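Local coordinates for RahU protein (Pseudomonas aeruginosa PAO1, PDB 6ZC2), which is an aegerolysin that interacts with the membrane sphingolipid ceramide phosphorylethanolamine and is probably a glycolipid-binding protein, at residues G30-Y35 with W59-R65; S14-V20 with T131-F135. All coordinates share one frame. Where two conformers were deposited one is given. Numbering follows the deposited sequence.

In the fold
The two contacts lie on opposite sides of the chain's centre, their own centres 24 Å apart and their nearest atoms about 8 Å apart, so they do not touch. Both reach the same mixed sheet. Contact 1 pairs two of its neighbouring strands, 29-34 and 58-63, whereas contact 2 ties strand 126-134 to the turn that carries the chain from strand 6-13 of this sheet to strand 19-27 of the other. Strand 6-13 lies between strands 58-63 and 126-134 and so joins the two regions. In sequence, contact 1 is nested within the loop closed by contact 2, and strand 19-27 leads on to strand 29-34.

Contact 1: G30-Y35 with W59-R65; sequences GKFYRY and WIASCGR. With EDO (1,2-ethanediol), chain C; EDO (1,2-ethanediol), chain K; EDO (1,2-ethanediol), chain G.
Strands 31-34 and 59-63 run antiparallel but splayed (130°, closest approach 4.6 Å). Trp59 (chi1 m), near the start of strand 58-63, sets its six-membered ring in an offset stack with Tyr35 (chi1 t; centroids 5.0 Å, planes at 26°). Here the strands diverge: a water links Trp59 O (2.9 Å) to Tyr35 N (3.0 Å), and O2 of the chain C ethanediol, probably from the crystallisation liquor, accepts from Ala61 N (2.8 Å) and donates to Tyr33 O (2.7 Å). Ile60 CG2 lies 3.8 Å from Phe32 CE1. Ala61 O accepts from Tyr33 N (3.0 Å), while Ala61 CB sits 3.7 Å from the Tyr33 ring centroid (chi1 p), a CH-pi contact. Ser62, the non-hydrogen-bonded partner of Phe32, donates from OG to Lys31 O (2.8 Å); Thr72 also bonds this hydroxyl. Cys63 and Lys31 form a hydrogen-bonded pair (Lys31 N to Cys63 O 2.9 Å, Cys63 N to Lys31 O 3.1 Å). Gly30 (phi 99°, psi -164°) brings CA to 3.2 Å from Cys63 O, where a side chain would clash. Past Gly64, the Arg65 guanidinium lies face-on over Lys31 CB, salt-bridged to Glu41. Such pairing, loosening toward one end, belongs to the mixed sheet of the aegerolysin beta-sandwich.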
# COMPACT_ATOMS: atom_id res chain seq x y z
N GLY A 30 -8.92 0.03 10.36
CA GLY A 30 -9.51 0.39 9.08
C GLY A 30 -9.97 -0.81 8.27
O GLY A 30 -10.11 -1.93 8.77
N LYS A 31 -10.21 -0.55 6.98
CA LYS A 31 -10.64 -1.57 6.04
C LYS A 31 -9.96 -1.33 4.69
O LYS A 31 -9.49 -0.23 4.41
CB LYS A 31 -12.16 -1.57 5.86
CG LYS A 31 -12.70 -0.39 5.15
CD LYS A 31 -14.20 -0.46 5.22
CE LYS A 31 -14.82 0.60 4.36
NZ LYS A 31 -16.31 0.54 4.33
N PHE A 32 -9.93 -2.37 3.85
CA PHE A 32 -9.54 -2.21 2.46
C PHE A 32 -10.81 -1.96 1.64
O PHE A 32 -11.89 -2.45 1.97
CB PHE A 32 -8.84 -3.47 1.93
CG PHE A 32 -7.44 -3.66 2.46
CD1 PHE A 32 -6.41 -2.80 2.10
CD2 PHE A 32 -7.14 -4.74 3.29
CE1 PHE A 32 -5.12 -3.00 2.57
CE2 PHE A 32 -5.85 -4.95 3.76
CZ PHE A 32 -4.84 -4.07 3.40
N TYR A 33 -10.67 -1.20 0.54
CA TYR A 33 -11.81 -0.92 -0.32
C TYR A 33 -11.38 -0.89 -1.78
O TYR A 33 -10.20 -0.69 -2.10
CB TYR A 33 -12.52 0.37 0.08
CG TYR A 33 -11.79 1.67 -0.14
CD1 TYR A 33 -10.92 2.18 0.81
CD2 TYR A 33 -12.02 2.44 -1.28
CE1 TYR A 33 -10.28 3.41 0.63
CE2 TYR A 33 -11.40 3.68 -1.47
CZ TYR A 33 -10.54 4.16 -0.50
OH TYR A 33 -9.93 5.38 -0.66
N ARG A 34 -12.36 -1.06 -2.67
CA ARG A 34 -12.11 -1.06 -4.11
C ARG A 34 -12.06 0.40 -4.57
O ARG A 34 -13.09 1.04 -4.74
CB ARG A 34 -13.21 -1.84 -4.83
CG ARG A 34 -12.90 -2.14 -6.29
CD ARG A 34 -14.11 -2.69 -7.04
NE ARG A 34 -14.67 -3.88 -6.40
CZ ARG A 34 -14.24 -5.12 -6.62
NH1 ARG A 34 -13.23 -5.34 -7.45
NH2 ARG A 34 -14.81 -6.14 -5.99
N TYR A 35 -10.84 0.91 -4.76
CA TYR A 35 -10.65 2.32 -5.10
C TYR A 35 -11.50 2.65 -6.33
O TYR A 35 -11.47 1.91 -7.31
CB TYR A 35 -9.16 2.54 -5.40
CG TYR A 35 -8.68 3.98 -5.33
CD1 TYR A 35 -8.94 4.76 -4.21
CD2 TYR A 35 -7.94 4.54 -6.37
CE1 TYR A 35 -8.52 6.08 -4.13
CE2 TYR A 35 -7.50 5.87 -6.30
CZ TYR A 35 -7.79 6.63 -5.17
OH TYR A 35 -7.38 7.94 -5.07
N TRP A 59 -4.37 -0.52 -7.79
CA TRP A 59 -4.39 0.26 -6.56
C TRP A 59 -4.84 -0.57 -5.36
O TRP A 59 -5.80 -1.33 -5.45
CB TRP A 59 -5.32 1.46 -6.72
CG TRP A 59 -4.86 2.49 -7.70
CD1 TRP A 59 -4.90 2.41 -9.07
CD2 TRP A 59 -4.30 3.77 -7.40
NE1 TRP A 59 -4.40 3.56 -9.63
CE2 TRP A 59 -4.03 4.41 -8.63
CE3 TRP A 59 -4.01 4.44 -6.20
CZ2 TRP A 59 -3.50 5.70 -8.70
CZ3 TRP A 59 -3.46 5.72 -6.27
CH2 TRP A 59 -3.22 6.34 -7.52
N ILE A 60 -4.15 -0.39 -4.24
CA ILE A 60 -4.55 -0.95 -2.94
C ILE A 60 -4.93 0.23 -2.06
O ILE A 60 -4.09 1.08 -1.75
CB ILE A 60 -3.41 -1.76 -2.32
CG1 ILE A 60 -3.05 -2.94 -3.23
CG2 ILE A 60 -3.79 -2.25 -0.93
CD1 ILE A 60 -1.77 -3.63 -2.86
N ALA A 61 -6.20 0.28 -1.65
CA ALA A 61 -6.73 1.44 -0.93
C ALA A 61 -7.30 1.01 0.41
O ALA A 61 -7.91 -0.07 0.53
CB ALA A 61 -7.81 2.16 -1.76
N SER A 62 -7.11 1.86 1.42
CA SER A 62 -7.60 1.59 2.76
C SER A 62 -8.06 2.88 3.41
O SER A 62 -7.46 3.94 3.19
CB SER A 62 -6.49 0.94 3.61
OG SER A 62 -6.92 0.65 4.93
N CYS A 63 -9.13 2.80 4.20
CA CYS A 63 -9.64 3.96 4.91
C CYS A 63 -10.09 3.55 6.30
O CYS A 63 -10.23 2.36 6.61
CB CYS A 63 -10.78 4.65 4.15
SG CYS A 63 -12.28 3.65 3.94
N GLY A 64 -10.31 4.54 7.16
CA GLY A 64 -10.89 4.26 8.46
C GLY A 64 -12.32 3.75 8.33
O GLY A 64 -13.01 4.00 7.34
N ARG A 65 -12.76 3.01 9.34
CA ARG A 65 -14.14 2.54 9.32
C ARG A 65 -15.10 3.73 9.46
O ARG A 65 -14.77 4.75 10.08
CB ARG A 65 -14.38 1.47 10.39
CG ARG A 65 -13.58 0.19 10.11
CD ARG A 65 -14.30 -1.09 10.54
NE ARG A 65 -13.66 -2.30 10.01
CZ ARG A 65 -13.99 -2.90 8.87
NH1 ARG A 65 -13.35 -3.98 8.47
NH2 ARG A 65 -14.97 -2.40 8.12
C1 EDO C . -7.92 -3.88 -3.83
O1 EDO C . -9.13 -3.49 -4.48
C2 EDO C . -7.89 -3.28 -2.44
O2 EDO C . -7.84 -1.85 -2.52
C1 EDO K . -11.21 9.34 -2.97
O1 EDO K . -11.69 8.98 -4.27
C2 EDO K . -10.70 8.12 -2.21
O2 EDO K . -11.58 6.99 -2.37
C1 EDO G . -7.66 0.29 -10.66
O1 EDO G . -8.09 0.94 -9.45
C2 EDO G . -7.56 -1.21 -10.43
O2 EDO G . -6.65 -1.46 -9.35
O HOH W 1 -8.65 -0.95 -5.52

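Contact 2: S14-V20 with T131-F135; sequences SKSIGTV and TLGRF
Two hydrogen bonds fasten the turn 14-18 to strand 131-134: Ser14 N donates to Leu132 O (2.9 Å, 152°), and Arg134 N donates almost linearly to Ser16 OG (2.9 Å, 176°), for which Ser16 takes the p rotamer. The turn is itself held by an ST turn, Ser16 N to Ser14 OG (3.1 Å; Ser14 chi1 t), and by Ser14 O, which accepts from Ile17 N (3.0 Å) and Gly18 N (3.1 Å). Gly18, at phi 88° and psi -60°, adopts a backbone conformation that calls for glycine, and the chain then enters strand 19-27. Ser14 CB and Ser16 OG approach Gly133 CA at 4.0 and 3.4 Å. Ile17 (chi1 m, chi2 t) lays CD1 3.5 Å from Gly133 C and CG1 4.0 Å from Arg134 CB. Deeper in, Val20 CG1 meets Leu132 CD1 at 4.2 Å, and Met85 touches both side chains from strand 83-92. The Ser16 hydroxyl thus takes a place that a backbone carbonyl would fill in a regular strand pair, so polar bonding continues beyond strand 6-13 while Val20 and Leu132 pack between the sheets.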
# COMPACT_ATOMS: atom_id res chain seq x y z
N SER A 14 7.83 -2.74 -12.64
CA SER A 14 8.74 -2.56 -13.75
C SER A 14 8.82 -3.82 -14.60
O SER A 14 8.60 -4.94 -14.11
CB SER A 14 10.14 -2.23 -13.24
OG SER A 14 11.04 -2.11 -14.32
N LYS A 15 9.15 -3.64 -15.87
CA LYS A 15 9.46 -4.79 -16.71
C LYS A 15 10.68 -5.56 -16.20
O LYS A 15 10.88 -6.71 -16.62
CB LYS A 15 9.63 -4.37 -18.17
CG LYS A 15 8.30 -4.14 -18.87
CD LYS A 15 8.42 -4.02 -20.38
CE LYS A 15 8.07 -5.34 -21.06
NZ LYS A 15 7.40 -5.12 -22.38
N SER A 16 11.47 -5.00 -15.28
CA SER A 16 12.53 -5.79 -14.67
C SER A 16 12.00 -6.93 -13.80
O SER A 16 12.77 -7.83 -13.46
CB SER A 16 13.54 -4.92 -13.90
OG SER A 16 12.94 -4.25 -12.80
N ILE A 17 10.70 -6.92 -13.46
CA ILE A 17 10.08 -7.95 -12.63
C ILE A 17 8.96 -8.69 -13.36
O ILE A 17 8.83 -9.92 -13.23
CB ILE A 17 9.57 -7.40 -11.28
CG1 ILE A 17 10.69 -6.69 -10.52
CG2 ILE A 17 8.99 -8.52 -10.44
CD1 ILE A 17 10.23 -6.03 -9.25
N GLY A 18 8.12 -7.97 -14.10
CA GLY A 18 7.04 -8.60 -14.86
C GLY A 18 5.72 -8.78 -14.11
O GLY A 18 4.68 -8.27 -14.54
N THR A 19 5.75 -9.53 -13.00
CA THR A 19 4.58 -9.76 -12.16
C THR A 19 5.00 -9.65 -10.70
O THR A 19 6.03 -10.21 -10.30
CB THR A 19 4.03 -11.19 -12.38
OG1 THR A 19 3.71 -11.39 -13.76
CG2 THR A 19 2.78 -11.43 -11.53
N VAL A 20 4.20 -8.94 -9.90
CA VAL A 20 4.38 -8.87 -8.45
C VAL A 20 3.15 -9.46 -7.76
O VAL A 20 2.02 -9.07 -8.06
CB VAL A 20 4.64 -7.43 -7.97
CG1 VAL A 20 4.55 -7.33 -6.45
CG2 VAL A 20 6.00 -6.96 -8.47
N THR A 131 6.82 2.37 -6.97
CA THR A 131 7.43 1.87 -8.20
C THR A 131 8.47 0.81 -7.86
O THR A 131 9.46 1.09 -7.17
CB THR A 131 8.03 3.03 -9.00
OG1 THR A 131 7.01 3.99 -9.30
CG2 THR A 131 8.63 2.53 -10.30
N LEU A 132 8.24 -0.42 -8.34
CA LEU A 132 8.98 -1.61 -7.92
C LEU A 132 9.85 -2.13 -9.06
O LEU A 132 9.35 -2.33 -10.18
CB LEU A 132 8.00 -2.71 -7.52
CG LEU A 132 7.09 -2.42 -6.33
CD1 LEU A 132 5.90 -3.38 -6.28
CD2 LEU A 132 7.88 -2.49 -5.03
N GLY A 133 11.12 -2.40 -8.76
CA GLY A 133 12.03 -2.97 -9.74
C GLY A 133 13.05 -3.90 -9.13
O GLY A 133 13.20 -4.00 -7.91
N ARG A 134 13.75 -4.61 -10.02
CA ARG A 134 14.84 -5.51 -9.68
C ARG A 134 16.16 -4.85 -10.06
O ARG A 134 16.28 -4.28 -11.15
CB ARG A 134 14.69 -6.84 -10.43
CG ARG A 134 15.90 -7.76 -10.37
CD ARG A 134 15.72 -8.85 -9.32
NE ARG A 134 16.80 -9.84 -9.34
CZ ARG A 134 16.72 -11.03 -9.94
NH1 ARG A 134 17.76 -11.86 -9.90
NH2 ARG A 134 15.62 -11.38 -10.58
N PHE A 135 17.15 -4.93 -9.17
CA PHE A 135 18.38 -4.14 -9.30
C PHE A 135 19.62 -4.97 -9.05
O PHE A 135 19.59 -6.00 -8.36
CB PHE A 135 18.35 -2.93 -8.34
CG PHE A 135 17.31 -1.92 -8.70
CD1 PHE A 135 15.98 -2.08 -8.31
CD2 PHE A 135 17.64 -0.83 -9.50
CE1 PHE A 135 15.01 -1.17 -8.68
CE2 PHE A 135 16.67 0.08 -9.87
CZ PHE A 135 15.36 -0.09 -9.47